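Local coordinates for protein GlcNAc Inducible Gene 2, GIG2 (Candida albicans, PDB 6AKZ) that binds iron(III) through a two-histidine, one-aspartate site and is probably an oxygenase of the DUF1479 family, within the cupin clan, at residues N47-K55 / V274-M282; I285-D294 / L322-L331. All coordinates share one frame; numbering follows the deposited sequence.

Contact 1. Residues N47-K55 / V274-M282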
loop_
_atom_site.group_PDB
_atom_site.type_symbol
_atom_site.label_atom_id
_atom_site.label_comp_id
_atom_site.label_asym_id
_atom_site.label_seq_id
_atom_site.Cartn_x
_atom_site.Cartn_y
_atom_site.Cartn_z
ATOM N N ASN A 47 -19.180 0.768 15.890
ATOM C CA ASN A 47 -19.994 -0.376 16.312
ATOM C C ASN A 47 -21.142 -0.643 15.344
ATOM O O ASN A 47 -21.415 -1.807 14.998
ATOM C CB ASN A 47 -20.477 -0.203 17.741
ATOM C CG ASN A 47 -20.932 -1.523 18.334
ATOM O OD1 ASN A 47 -20.369 -2.590 18.032
ATOM N ND2 ASN A 47 -21.990 -1.481 19.114
ATOM N N LYS A 48 -21.744 0.407 14.829
ATOM C CA LYS A 48 -22.764 0.266 13.833
ATOM C C LYS A 48 -22.224 -0.308 12.506
ATOM O O LYS A 48 -22.760 -1.306 12.005
ATOM C CB LYS A 48 -23.466 1.572 13.516
ATOM C CG LYS A 48 -24.386 2.111 14.590
ATOM C CD LYS A 48 -24.825 3.565 14.329
ATOM C CE LYS A 48 -25.174 3.888 12.878
ATOM N NZ LYS A 48 -26.340 3.097 12.359
ATOM N N GLU A 49 -21.126 0.262 11.990
ATOM C CA GLU A 49 -20.728 -0.037 10.605
ATOM C C GLU A 49 -19.994 -1.378 10.624
ATOM O O GLU A 49 -20.166 -2.167 9.685
ATOM C CB GLU A 49 -19.825 1.033 10.035
ATOM C CG GLU A 49 -19.288 0.694 8.633
ATOM C CD GLU A 49 -18.627 1.834 7.867
ATOM O OE1 GLU A 49 -19.332 2.835 7.593
ATOM O OE2 GLU A 49 -17.414 1.730 7.481
ATOM N N PHE A 50 -19.207 -1.661 11.659
ATOM C CA PHE A 50 -18.382 -2.904 11.649
ATOM C C PHE A 50 -19.273 -4.105 11.952
ATOM O O PHE A 50 -19.011 -5.189 11.444
ATOM C CB PHE A 50 -17.135 -2.928 12.530
ATOM C CG PHE A 50 -16.050 -1.947 12.144
ATOM C CD1 PHE A 50 -16.190 -1.026 11.082
ATOM C CD2 PHE A 50 -14.863 -1.963 12.857
ATOM C CE1 PHE A 50 -15.182 -0.120 10.783
ATOM C CE2 PHE A 50 -13.831 -1.099 12.514
ATOM C CZ PHE A 50 -14.015 -0.152 11.489
ATOM N N THR A 51 -20.351 -3.881 12.715
ATOM C CA THR A 51 -21.383 -4.863 12.839
ATOM C C THR A 51 -21.967 -5.203 11.486
ATOM O O THR A 51 -22.154 -6.413 11.206
ATOM C CB THR A 51 -22.443 -4.408 13.852
ATOM O OG1 THR A 51 -21.868 -4.348 15.150
ATOM C CG2 THR A 51 -23.662 -5.354 13.887
ATOM N N GLU A 52 -22.361 -4.200 10.689
ATOM C CA GLU A 52 -22.944 -4.456 9.381
ATOM C C GLU A 52 -21.953 -5.261 8.521
ATOM O O GLU A 52 -22.302 -6.209 7.916
ATOM C CB GLU A 52 -23.404 -3.163 8.720
ATOM C CG GLU A 52 -23.891 -3.347 7.318
ATOM C CD GLU A 52 -24.357 -2.082 6.589
ATOM O OE1 GLU A 52 -25.354 -1.512 7.080
ATOM O OE2 GLU A 52 -23.886 -1.747 5.428
ATOM N N ILE A 53 -20.671 -4.927 8.591
ATOM C CA ILE A 53 -19.685 -5.610 7.774
ATOM C C ILE A 53 -19.659 -7.075 8.133
ATOM O O ILE A 53 -19.692 -7.948 7.284
ATOM C CB ILE A 53 -18.273 -5.025 7.917
ATOM C CG1 ILE A 53 -18.255 -3.646 7.317
ATOM C CG2 ILE A 53 -17.255 -6.000 7.284
ATOM C CD1 ILE A 53 -16.925 -2.906 7.513
ATOM N N ALA A 54 -19.523 -7.320 9.431
ATOM C CA ALA A 54 -19.457 -8.696 9.980
ATOM C C ALA A 54 -20.690 -9.533 9.536
ATOM O O ALA A 54 -20.582 -10.734 9.234
ATOM C CB ALA A 54 -19.378 -8.634 11.477
ATOM N N LYS A 55 -21.846 -8.920 9.522
ATOM C CA LYS A 55 -23.067 -9.622 9.173
ATOM C C LYS A 55 -23.275 -9.794 7.663
ATOM O O LYS A 55 -24.168 -10.547 7.250
ATOM C CB LYS A 55 -24.327 -8.977 9.788
ATOM C CG LYS A 55 -24.369 -9.036 11.313
ATOM C CD LYS A 55 -25.553 -8.365 11.957
ATOM C CE LYS A 55 -25.465 -8.567 13.467
ATOM N NZ LYS A 55 -25.692 -9.990 13.806
ATOM N N VAL A 274 -9.370 -8.245 4.854
ATOM C CA VAL A 274 -9.288 -6.826 4.952
ATOM C C VAL A 274 -10.344 -6.279 5.923
ATOM O O VAL A 274 -11.312 -6.983 6.229
ATOM C CB VAL A 274 -9.603 -6.178 3.562
ATOM C CG1 VAL A 274 -8.522 -6.506 2.565
ATOM C CG2 VAL A 274 -10.943 -6.652 2.979
ATOM N N LEU A 275 -10.168 -5.057 6.347
ATOM C CA LEU A 275 -11.181 -4.321 7.096
ATOM C C LEU A 275 -11.637 -3.243 6.137
ATOM O O LEU A 275 -11.024 -2.173 6.074
ATOM C CB LEU A 275 -10.567 -3.704 8.348
ATOM C CG LEU A 275 -11.506 -3.546 9.506
ATOM C CD1 LEU A 275 -10.723 -2.938 10.682
ATOM C CD2 LEU A 275 -12.626 -2.676 9.089
ATOM N N PRO A 276 -12.777 -3.449 5.457
ATOM C CA PRO A 276 -13.129 -2.610 4.350
ATOM C C PRO A 276 -13.827 -1.308 4.767
ATOM O O PRO A 276 -14.997 -1.005 4.402
ATOM C CB PRO A 276 -13.983 -3.562 3.481
ATOM C CG PRO A 276 -14.756 -4.321 4.528
ATOM C CD PRO A 276 -13.639 -4.667 5.506
ATOM N N SER A 277 -13.178 -0.550 5.650
ATOM C CA SER A 277 -13.742 0.708 6.054
ATOM C C SER A 277 -12.540 1.663 6.293
ATOM O O SER A 277 -11.947 1.689 7.360
ATOM C CB SER A 277 -14.558 0.530 7.352
ATOM O OG SER A 277 -15.112 1.788 7.820
ATOM N N LEU A 278 -12.248 2.512 5.322
ATOM C CA LEU A 278 -10.961 3.191 5.318
ATOM C C LEU A 278 -10.908 4.328 6.349
ATOM O O LEU A 278 -9.977 4.409 7.157
ATOM C CB LEU A 278 -10.641 3.659 3.871
ATOM C CG LEU A 278 -9.375 4.415 3.633
ATOM C CD1 LEU A 278 -8.171 3.611 4.082
ATOM C CD2 LEU A 278 -9.290 4.670 2.095
ATOM N N LYS A 279 -11.890 5.229 6.287
ATOM C CA LYS A 279 -11.949 6.359 7.153
ATOM C C LYS A 279 -12.106 5.966 8.596
ATOM O O LYS A 279 -11.369 6.509 9.440
ATOM C CB LYS A 279 -13.072 7.323 6.769
ATOM C CG LYS A 279 -13.083 8.659 7.476
ATOM C CD LYS A 279 -14.402 9.384 7.177
ATOM C CE LYS A 279 -14.424 9.996 5.806
ATOM N NZ LYS A 279 -15.779 10.515 5.512
ATOM N N LEU A 280 -13.044 5.104 8.932
ATOM C CA LEU A 280 -13.197 4.713 10.338
ATOM C C LEU A 280 -11.962 4.031 10.867
ATOM O O LEU A 280 -11.552 4.241 12.035
ATOM C CB LEU A 280 -14.430 3.828 10.529
ATOM C CG LEU A 280 -15.759 4.468 10.320
ATOM C CD1 LEU A 280 -16.883 3.504 10.560
ATOM C CD2 LEU A 280 -15.944 5.697 11.159
ATOM N N SER A 281 -11.365 3.166 10.044
ATOM C CA SER A 281 -10.124 2.530 10.413
ATOM C C SER A 281 -9.000 3.508 10.841
ATOM O O SER A 281 -8.382 3.344 11.886
ATOM C CB SER A 281 -9.618 1.581 9.346
ATOM O OG SER A 281 -10.384 0.370 9.242
ATOM N N MET A 282 -8.706 4.459 9.993
ATOM C CA MET A 282 -7.638 5.372 10.277
ATOM C C MET A 282 -7.961 6.402 11.383
ATOM O O MET A 282 -7.086 6.840 12.079
ATOM C CB MET A 282 -7.112 6.048 9.005
ATOM C CG MET A 282 -6.415 5.102 8.031
ATOM S SD MET A 282 -5.129 4.097 8.783
ATOM C CE MET A 282 -3.982 5.297 9.441
HETATM O O HOH W 1 -17.227 0.802 4.925
#

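Contact 2. Residues I285-D294 / L322-L331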
loop_
_atom_site.group_PDB
_atom_site.type_symbol
_atom_site.label_atom_id
_atom_site.label_comp_id
_atom_site.label_asym_id
_atom_site.label_seq_id
_atom_site.Cartn_x
_atom_site.Cartn_y
_atom_site.Cartn_z
ATOM N N ILE A 285 -7.182 4.215 14.430
ATOM C CA ILE A 285 -5.758 3.897 14.532
ATOM C C ILE A 285 -5.018 5.139 14.970
ATOM O O ILE A 285 -4.225 5.035 15.914
ATOM C CB ILE A 285 -5.183 3.321 13.236
ATOM C CG1 ILE A 285 -5.732 1.883 13.090
ATOM C CG2 ILE A 285 -3.670 3.229 13.202
ATOM C CD1 ILE A 285 -5.715 1.282 11.709
ATOM N N MET A 286 -5.222 6.246 14.262
ATOM C CA MET A 286 -4.453 7.467 14.565
ATOM C C MET A 286 -4.693 7.992 15.950
ATOM O O MET A 286 -3.799 8.563 16.526
ATOM C CB MET A 286 -4.658 8.572 13.543
ATOM C CG MET A 286 -4.156 8.173 12.145
ATOM S SD MET A 286 -2.501 7.406 12.002
ATOM C CE MET A 286 -1.452 8.687 12.687
ATOM N N LEU A 287 -5.923 7.903 16.417
ATOM C CA LEU A 287 -6.244 8.325 17.771
ATOM C C LEU A 287 -6.001 7.315 18.865
ATOM O O LEU A 287 -5.989 7.691 20.053
ATOM C CB LEU A 287 -7.699 8.798 17.851
ATOM C CG LEU A 287 -8.076 10.018 17.016
ATOM C CD1 LEU A 287 -9.534 10.360 17.110
ATOM C CD2 LEU A 287 -7.291 11.230 17.401
ATOM N N ARG A 288 -5.812 6.057 18.526
ATOM C CA ARG A 288 -5.601 5.029 19.551
ATOM C C ARG A 288 -4.466 5.289 20.609
ATOM O O ARG A 288 -4.687 4.964 21.783
ATOM C CB ARG A 288 -5.490 3.654 18.953
ATOM C CG ARG A 288 -5.572 2.514 19.957
ATOM C CD ARG A 288 -6.871 2.415 20.696
ATOM N NE ARG A 288 -6.898 1.151 21.484
ATOM C CZ ARG A 288 -7.796 0.850 22.410
ATOM N NH1 ARG A 288 -8.733 1.715 22.728
ATOM N NH2 ARG A 288 -7.745 -0.362 22.995
ATOM N N PRO A 289 -3.313 5.868 20.213
ATOM C CA PRO A 289 -2.293 6.212 21.220
ATOM C C PRO A 289 -2.767 7.181 22.254
ATOM O O PRO A 289 -2.220 7.156 23.352
ATOM C CB PRO A 289 -1.111 6.753 20.396
ATOM C CG PRO A 289 -1.329 6.165 19.017
ATOM C CD PRO A 289 -2.824 6.175 18.847
ATOM N N PHE A 290 -3.785 7.987 21.947
ATOM C CA PHE A 290 -4.363 8.925 22.859
ATOM C C PHE A 290 -5.542 8.344 23.671
ATOM O O PHE A 290 -5.965 8.962 24.693
ATOM C CB PHE A 290 -4.873 10.151 22.124
ATOM C CG PHE A 290 -3.806 10.837 21.298
ATOM C CD1 PHE A 290 -3.528 10.440 19.977
ATOM C CD2 PHE A 290 -3.051 11.825 21.837
ATOM C CE1 PHE A 290 -2.529 11.035 19.261
ATOM C CE2 PHE A 290 -2.046 12.437 21.103
ATOM C CZ PHE A 290 -1.803 12.058 19.799
ATOM N N PHE A 291 -6.131 7.243 23.179
ATOM C CA PHE A 291 -7.306 6.646 23.826
ATOM C C PHE A 291 -7.160 5.161 23.935
ATOM O O PHE A 291 -8.039 4.415 23.489
ATOM C CB PHE A 291 -8.561 7.013 23.040
ATOM C CG PHE A 291 -8.828 8.488 22.960
ATOM C CD1 PHE A 291 -9.378 9.180 24.046
ATOM C CD2 PHE A 291 -8.537 9.201 21.832
ATOM C CE1 PHE A 291 -9.657 10.535 23.974
ATOM C CE2 PHE A 291 -8.820 10.560 21.742
ATOM C CZ PHE A 291 -9.366 11.244 22.831
ATOM N N TRP A 292 -6.004 4.730 24.470
ATOM C CA TRP A 292 -5.588 3.349 24.458
ATOM C C TRP A 292 -6.175 2.645 25.660
ATOM O O TRP A 292 -6.190 1.430 25.648
ATOM C CB TRP A 292 -4.043 3.166 24.487
ATOM C CG TRP A 292 -3.378 3.754 25.698
ATOM C CD1 TRP A 292 -2.908 5.024 25.834
ATOM C CD2 TRP A 292 -3.137 3.097 26.968
ATOM N NE1 TRP A 292 -2.412 5.226 27.108
ATOM C CE2 TRP A 292 -2.536 4.060 27.827
ATOM C CE3 TRP A 292 -3.392 1.808 27.467
ATOM C CZ2 TRP A 292 -2.146 3.754 29.136
ATOM C CZ3 TRP A 292 -3.025 1.512 28.765
ATOM C CH2 TRP A 292 -2.404 2.490 29.588
ATOM N N LYS A 293 -6.598 3.392 26.684
ATOM C CA LYS A 293 -7.188 2.790 27.912
ATOM C C LYS A 293 -8.688 2.670 27.827
ATOM O O LYS A 293 -9.394 3.660 27.845
ATOM C CB LYS A 293 -6.786 3.611 29.114
ATOM C CG LYS A 293 -7.108 2.952 30.440
ATOM C CD LYS A 293 -5.859 2.516 31.185
ATOM C CE LYS A 293 -6.170 1.490 32.276
ATOM N NZ LYS A 293 -7.127 1.945 33.334
ATOM N N ASP A 294 -9.202 1.454 27.669
ATOM C CA ASP A 294 -10.652 1.267 27.584
ATOM C C ASP A 294 -11.204 1.268 29.005
ATOM O O ASP A 294 -10.595 0.669 29.874
ATOM C CB ASP A 294 -10.969 -0.054 26.894
ATOM C CG ASP A 294 -10.376 -0.094 25.495
ATOM O OD1 ASP A 294 -10.679 0.872 24.749
ATOM O OD2 ASP A 294 -9.512 -0.938 25.254
ATOM N N LEU A 322 2.703 -1.624 11.142
ATOM C CA LEU A 322 2.028 -1.298 12.363
ATOM C C LEU A 322 1.112 -2.450 12.667
ATOM O O LEU A 322 0.176 -2.731 11.882
ATOM C CB LEU A 322 1.177 0.001 12.246
ATOM C CG LEU A 322 0.163 0.288 13.350
ATOM C CD1 LEU A 322 0.916 0.689 14.608
ATOM C CD2 LEU A 322 -0.794 1.384 13.027
ATOM N N PHE A 323 1.332 -3.097 13.815
ATOM C CA PHE A 323 0.536 -4.255 14.185
ATOM C C PHE A 323 -0.732 -3.912 14.942
ATOM O O PHE A 323 -0.753 -3.097 15.848
ATOM C CB PHE A 323 1.436 -5.258 14.901
ATOM C CG PHE A 323 2.299 -5.974 13.947
ATOM C CD1 PHE A 323 1.721 -6.825 13.028
ATOM C CD2 PHE A 323 3.657 -5.740 13.881
ATOM C CE1 PHE A 323 2.477 -7.504 12.105
ATOM C CE2 PHE A 323 4.430 -6.406 12.963
ATOM C CZ PHE A 323 3.837 -7.283 12.066
ATOM N N LEU A 324 -1.815 -4.554 14.532
ATOM C CA LEU A 324 -3.175 -4.199 15.003
ATOM C C LEU A 324 -3.798 -5.344 15.737
ATOM O O LEU A 324 -4.990 -5.290 16.083
ATOM C CB LEU A 324 -4.059 -3.814 13.802
ATOM C CG LEU A 324 -3.464 -2.656 12.979
ATOM C CD1 LEU A 324 -4.241 -2.516 11.663
ATOM C CD2 LEU A 324 -3.444 -1.358 13.739
ATOM N N ASP A 325 -3.019 -6.346 16.026
ATOM C CA ASP A 325 -3.605 -7.609 16.565
ATOM C C ASP A 325 -3.778 -7.655 18.069
ATOM O O ASP A 325 -4.449 -8.568 18.569
ATOM C CB ASP A 325 -2.797 -8.809 16.175
ATOM C CG ASP A 325 -1.379 -8.742 16.673
ATOM O OD1 ASP A 325 -0.757 -7.628 16.661
ATOM O OD2 ASP A 325 -0.911 -9.811 17.077
ATOM N N LYS A 326 -3.194 -6.714 18.778
ATOM C CA LYS A 326 -3.180 -6.713 20.245
ATOM C C LYS A 326 -3.981 -5.563 20.900
ATOM O O LYS A 326 -4.811 -5.793 21.788
ATOM C CB LYS A 326 -1.716 -6.697 20.683
ATOM C CG LYS A 326 -1.415 -7.404 21.977
ATOM C CD LYS A 326 0.041 -7.872 22.046
ATOM C CE LYS A 326 0.461 -8.052 23.502
ATOM N NZ LYS A 326 1.564 -9.042 23.694
ATOM N N PHE A 327 -3.715 -4.333 20.506
ATOM C CA PHE A 327 -4.284 -3.166 21.221
ATOM C C PHE A 327 -5.305 -2.378 20.412
ATOM O O PHE A 327 -5.620 -1.257 20.722
ATOM C CB PHE A 327 -3.171 -2.276 21.691
ATOM C CG PHE A 327 -2.110 -3.018 22.489
ATOM C CD1 PHE A 327 -2.367 -3.423 23.797
ATOM C CD2 PHE A 327 -0.866 -3.299 21.943
ATOM C CE1 PHE A 327 -1.391 -4.129 24.519
ATOM C CE2 PHE A 327 0.113 -3.988 22.662
ATOM C CZ PHE A 327 -0.169 -4.401 23.958
ATOM N N TYR A 328 -5.870 -2.997 19.386
ATOM C CA TYR A 328 -6.848 -2.318 18.509
ATOM C C TYR A 328 -8.148 -3.166 18.439
ATOM O O TYR A 328 -8.657 -3.550 17.347
ATOM C CB TYR A 328 -6.226 -2.089 17.128
ATOM C CG TYR A 328 -5.051 -1.151 17.161
ATOM C CD1 TYR A 328 -3.758 -1.575 17.541
ATOM C CD2 TYR A 328 -5.217 0.162 16.830
ATOM C CE1 TYR A 328 -2.675 -0.679 17.554
ATOM C CE2 TYR A 328 -4.194 1.082 16.930
ATOM C CZ TYR A 328 -2.897 0.669 17.223
ATOM O OH TYR A 328 -1.906 1.656 17.259
ATOM N N PRO A 329 -8.722 -3.476 19.616
ATOM C CA PRO A 329 -9.806 -4.508 19.591
ATOM C C PRO A 329 -11.110 -4.150 18.876
ATOM O O PRO A 329 -11.790 -5.064 18.405
ATOM C CB PRO A 329 -10.107 -4.748 21.078
ATOM C CG PRO A 329 -9.778 -3.410 21.700
ATOM C CD PRO A 329 -8.552 -2.921 20.963
ATOM N N HIS A 330 -11.439 -2.874 18.742
ATOM C CA HIS A 330 -12.626 -2.460 18.073
ATOM C C HIS A 330 -12.535 -2.717 16.574
ATOM O O HIS A 330 -13.540 -2.689 15.920
ATOM C CB HIS A 330 -12.906 -0.967 18.262
ATOM C CG HIS A 330 -13.131 -0.564 19.690
ATOM N ND1 HIS A 330 -12.095 -0.337 20.571
ATOM C CD2 HIS A 330 -14.269 -0.296 20.373
ATOM C CE1 HIS A 330 -12.579 0.026 21.742
ATOM N NE2 HIS A 330 -13.892 0.053 21.657
ATOM N N LEU A 331 -11.337 -2.913 16.050
ATOM C CA LEU A 331 -11.193 -3.234 14.633
ATOM C C LEU A 331 -11.612 -4.654 14.284
ATOM O O LEU A 331 -11.987 -4.914 13.150
ATOM C CB LEU A 331 -9.745 -2.973 14.153
ATOM C CG LEU A 331 -9.212 -1.554 14.291
ATOM C CD1 LEU A 331 -7.779 -1.569 13.776
ATOM C CD2 LEU A 331 -10.065 -0.469 13.609
#

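Contact 1. Residues N47-K55 / V274-M282
Phe50 and Leu275 make the central apolar meeting between helix 47-55 and the turn that leads into helix 278-282. Leu275 lies crosswise to the Phe50 side chain and sets CD2 over one face of the ring. Leu275 CD2 lies 4.0 Å from the centroid of the Phe50 ring, close to its normal, which qualifies as a CH-pi contact. The Phe50 ring owes this position partly to a chi1 of -65°, which sets CG beside the backbone N and opposite the carbonyl carbon. Leu280 runs past the ring in the reverse direction, its CD1 4.0 Å from Phe50 CE1. One turn further along the first helix, Ile53 and Pro276 meet at their ends, with Ile53 CD1 4.0 Å from Pro276 CG; the chain folds into an inverse gamma turn at Pro276.

The polar part gathers on one carboxylate oxygen. Glu49 is extended, and this carries OE2 across to Ser277 OG, the donor of a hydrogen bond modelled as very short, so its exact length is doubtful. A water bridges the same segments, donating to Glu49 OE2 at 2.7 Å and to Pro276 O at 2.9 Å. Ser277 occupies the N-cap position but its hydroxyl makes no capping bond and is turned to the carboxylate. At the helix start, Ser281 OG donates to Ser277 O at 2.8 Å, on the opposite face of that carbonyl from Ser281 N.

The axes of helix segments 47-55 and 278-282 come no closer than 11.2 Å, with 124° between their N-to-C directions, so side chains and the preceding turn bridge the gap. The Leu275 side chain is about 7 Å from that of the iron ligand His355. Leu280 also packs on Leu42 and Ile46 of helix 32-56, while Ile53 and Pro276 both rest on Ile336 of strand 336-337, the neighbour of strand 272-274.

Contact 2. Residues I285-D294 / L322-L331
Arg288 spans the contact from Tyr328 to Asp294, changing partners along its length. Arg288 CB lies 3.5 Å from Tyr328 CE2, and CG remains beside the same ring atom as the two side chains run antiparallel alongside one another. The chain bends after CG, bringing Arg288 NE to Phe327 O at 2.8 Å. That bond is nearly collinear with the carbonyl, the C=O...N angle being 168°, and the oxygen lies in the guanidinium plane; NH2 adds a weak bond to it. Arg288 NH2 also packs 3.4 Å from Pro329 CD. The tip grips Asp294 end-on, Arg288 NH1 to OD1 and NH2 to OD2, each at 2.9 Å and nearly straight (175° and 170° at the hydrogens). Together these bonds fix the rotation of the guanidinium and tie Phe327 O to the loop after the helix. Tyr303 OH also bonds Asp294 OD1, which lies in the plane of the His330 ring, at its CE1 edge; His330 ND1 is hydrogen-bonded to Tyr284 OH.

Ile285 makes the apolar half: Ile285 CG2 presses on Leu322 CD2 at 3.4 Å, a close carbon-carbon approach, while CG1 meets Leu324 CD2 and Leu331 CD1. Leu324 CD2 sits 3.6 Å above the centre of the Tyr328 ring. The Leu324 side chain is about 5 Å from that of the iron ligand His192, so the contact backs the loop beside the metal site.

It joins the C-terminal end of helix 278-287 to the loop following strand 322-323, which pairs with strand 192-193. Helix 199-202 adjoins both segments through Trp201, and His330 touches Leu43 of helix 32-56.

Overall arrangement
Contact 1 and contact 2 are in series along the chain, the first closing at residue 282 before the second opens at 285, and their centres lie 15 Å apart. Helix 278-287 runs through both, its start in contact 1 and its end in contact 2. They also touch directly: Leu275 CD1 is 3.4 Å from Leu331 O, and Phe50 CE2 is 4.0 Å from Leu331 CD2, so one continuous packed region results. The side chains of Leu324 and His192 are about 5 Å apart, and those of Leu275 and His355 about 7 Å. The region thus forms a layer behind these iron ligands, and any influence on the metal would be indirect.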